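Local coordinates for capsular polysaccharide biosynthesis protein (Vibrio cholerae, PDB 1XPJ), which is of unknown function but belongs to the haloacid dehalogenase-like hydrolases and may act in capsular polysaccharide biosynthesis, at residues F41-S46 with P79-L84. Sequence-based numbering, arbitrary orientation.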
loop_
_atom_site.group_PDB
_atom_site.type_symbol
_atom_site.label_atom_id
_atom_site.label_comp_id
_atom_site.label_asym_id
_atom_site.label_seq_id
_atom_site.Cartn_x
_atom_site.Cartn_y
_atom_site.Cartn_z
ATOM N N PHE A 41 -20.435 -8.168 12.220
ATOM C CA PHE A 41 -19.038 -7.740 12.064
ATOM C C PHE A 41 -18.441 -8.282 10.774
ATOM O O PHE A 41 -18.580 -9.468 10.477
ATOM C CB PHE A 41 -18.162 -8.291 13.192
ATOM C CG PHE A 41 -18.291 -7.570 14.497
ATOM C CD1 PHE A 41 -17.349 -6.608 14.873
ATOM C CD2 PHE A 41 -19.319 -7.877 15.379
ATOM C CE1 PHE A 41 -17.454 -5.939 16.105
ATOM C CE2 PHE A 41 -19.430 -7.220 16.607
ATOM C CZ PHE A 41 -18.502 -6.249 16.967
ATOM N N GLU A 42 -17.728 -7.428 10.044
ATOM C CA GLU A 42 -16.953 -7.834 8.889
ATOM C C GLU A 42 -15.603 -8.368 9.356
ATOM O O GLU A 42 -15.021 -7.821 10.302
ATOM C CB GLU A 42 -16.734 -6.643 7.963
ATOM C CG GLU A 42 -18.014 -6.047 7.374
ATOM C CD GLU A 42 -17.779 -4.674 6.744
ATOM O OE1 GLU A 42 -16.781 -4.525 5.999
ATOM O OE2 GLU A 42 -18.580 -3.735 6.994
ATOM N N ILE A 43 -15.098 -9.422 8.705
ATOM C CA ILE A 43 -13.844 -10.036 9.132
ATOM C C ILE A 43 -12.714 -9.738 8.133
ATOM O O ILE A 43 -12.788 -10.140 6.959
ATOM C CB ILE A 43 -14.005 -11.579 9.280
ATOM C CG1 ILE A 43 -15.281 -11.989 10.065
ATOM C CG2 ILE A 43 -12.690 -12.216 9.775
ATOM C CD1 ILE A 43 -15.300 -11.732 11.550
ATOM N N VAL A 44 -11.662 -9.071 8.600
ATOM C CA VAL A 44 -10.518 -8.736 7.744
ATOM C C VAL A 44 -9.269 -9.489 8.221
ATOM O O VAL A 44 -8.762 -9.232 9.314
ATOM C CB VAL A 44 -10.239 -7.200 7.732
ATOM C CG1 VAL A 44 -8.985 -6.867 6.909
ATOM C CG2 VAL A 44 -11.459 -6.403 7.218
ATOM N N ILE A 45 -8.781 -10.419 7.412
ATOM C CA ILE A 45 -7.542 -11.095 7.715
ATOM C C ILE A 45 -6.404 -10.181 7.231
ATOM O O ILE A 45 -6.369 -9.789 6.066
ATOM C CB ILE A 45 -7.482 -12.494 7.019
ATOM C CG1 ILE A 45 -8.802 -13.266 7.149
ATOM C CG2 ILE A 45 -6.263 -13.308 7.490
ATOM C CD1 ILE A 45 -9.210 -13.676 8.543
ATOM N N SER A 46 -5.498 -9.828 8.137
ATOM C CA SER A 46 -4.414 -8.897 7.858
ATOM C C SER A 46 -3.162 -9.594 8.319
ATOM O O SER A 46 -3.099 -10.009 9.467
ATOM C CB SER A 46 -4.624 -7.639 8.693
ATOM O OG SER A 46 -4.018 -6.502 8.115
ATOM N N PRO A 79 -14.535 -17.656 8.186
ATOM C CA PRO A 79 -15.272 -16.592 7.499
ATOM C C PRO A 79 -14.325 -15.410 7.313
ATOM O O PRO A 79 -13.477 -15.142 8.190
ATOM C CB PRO A 79 -16.416 -16.261 8.470
ATOM C CG PRO A 79 -15.950 -16.711 9.822
ATOM C CD PRO A 79 -14.935 -17.791 9.603
ATOM N N TYR A 80 -14.420 -14.750 6.164
ATOM C CA TYR A 80 -13.608 -13.568 5.890
ATOM C C TYR A 80 -14.280 -12.798 4.775
ATOM O O TYR A 80 -14.801 -13.389 3.838
ATOM C CB TYR A 80 -12.141 -13.930 5.530
ATOM C CG TYR A 80 -11.991 -14.755 4.267
ATOM C CD1 TYR A 80 -11.727 -14.145 3.029
ATOM C CD2 TYR A 80 -12.142 -16.149 4.302
ATOM C CE1 TYR A 80 -11.609 -14.920 1.836
ATOM C CE2 TYR A 80 -12.027 -16.930 3.143
ATOM C CZ TYR A 80 -11.765 -16.311 1.912
ATOM O OH TYR A 80 -11.655 -17.091 0.776
ATOM N N ASP A 81 -14.268 -11.473 4.916
ATOM C CA ASP A 81 -14.730 -10.543 3.895
ATOM C C ASP A 81 -13.596 -9.858 3.154
ATOM O O ASP A 81 -13.803 -9.390 2.045
ATOM C CB ASP A 81 -15.608 -9.483 4.523
ATOM C CG ASP A 81 -16.794 -10.070 5.202
ATOM O OD1 ASP A 81 -17.748 -10.452 4.491
ATOM O OD2 ASP A 81 -16.855 -10.201 6.438
ATOM N N GLU A 82 -12.412 -9.784 3.764
ATOM C CA GLU A 82 -11.242 -9.179 3.120
ATOM C C GLU A 82 -9.976 -9.917 3.512
ATOM O O GLU A 82 -9.901 -10.456 4.611
ATOM C CB GLU A 82 -11.065 -7.713 3.535
ATOM C CG GLU A 82 -12.046 -6.718 2.925
ATOM C CD GLU A 82 -11.884 -5.329 3.520
ATOM O OE1 GLU A 82 -10.743 -4.977 3.923
ATOM O OE2 GLU A 82 -12.877 -4.577 3.577
ATOM N N ILE A 83 -8.993 -9.946 2.612
ATOM C CA ILE A 83 -7.639 -10.321 2.979
ATOM C C ILE A 83 -6.677 -9.193 2.609
ATOM O O ILE A 83 -6.774 -8.622 1.522
ATOM C CB ILE A 83 -7.183 -11.630 2.311
ATOM C CG1 ILE A 83 -8.230 -12.729 2.470
ATOM C CG2 ILE A 83 -5.863 -12.075 2.911
ATOM C CD1 ILE A 83 -7.926 -13.974 1.625
ATOM N N LEU A 84 -5.763 -8.885 3.529
ATOM C CA LEU A 84 -4.818 -7.800 3.383
ATOM C C LEU A 84 -3.442 -8.374 3.702
ATOM O O LEU A 84 -3.241 -8.923 4.776
ATOM C CB LEU A 84 -5.160 -6.671 4.367
ATOM C CG LEU A 84 -6.423 -5.791 4.177
ATOM C CD1 LEU A 84 -6.446 -4.695 5.235
ATOM C CD2 LEU A 84 -6.507 -5.157 2.780
HETATM O O HOH W 1 -15.291 -5.617 3.880
#
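Val44 and Leu84 meet on one face of a parallel pair of strands, Val44 CG1 lying 3.7 Å from Leu84 CD1. The two side chains cross obliquely. Val44 CG1 is anti to the backbone N (chi1 176°) and turns to the leucine, while CG2 packs beside the carboxylate end of Glu82. On the other face Ile45 CG1 touches Tyr80 CB at 3.8 Å. The tyrosine ring leads away from strand 42-47, and its OH hydrogen-bonds to Asp74 OD1. Ile43 CG2 rests against Pro79 O.

Backbone bonds join the strands. Ile45 N donates to Glu82 O, and Leu84 N reaches Ile45 O at 2.8 Å. Strand 42-47 is the middle one of a three-stranded parallel sheet, with 3-6 on its other side. Helices fill much of the connection to 82-85, which fits the Rossmann-like core of HAD hydrolases. The Ser46 side chain comes near but does not touch a DxDx(T/V) pattern, probably the HAD signature.

Ile43 O accepts two hydrogen bonds: from Glu82 N at 3.2 Å, part of the parallel pairing, and from Asp81 N at 2.9 Å, just ahead of it. Asp81 CB points toward strand 42-47, with CG anti to the carbonyl carbon (chi1 -59°). Asp81 OD2 accepts from Ile43 N at 3.0 Å, nearly straight (167°), through its anti lone pair.

At the polar edge Glu42 and Glu82 extend their chains, and Glu42 OE1 and Glu82 OE2 stand 4.6 Å apart. One water donates to both oxygens, which would ease the repulsion of like charges. Glu82 OE2 also accepts from Asn57 of a second subunit.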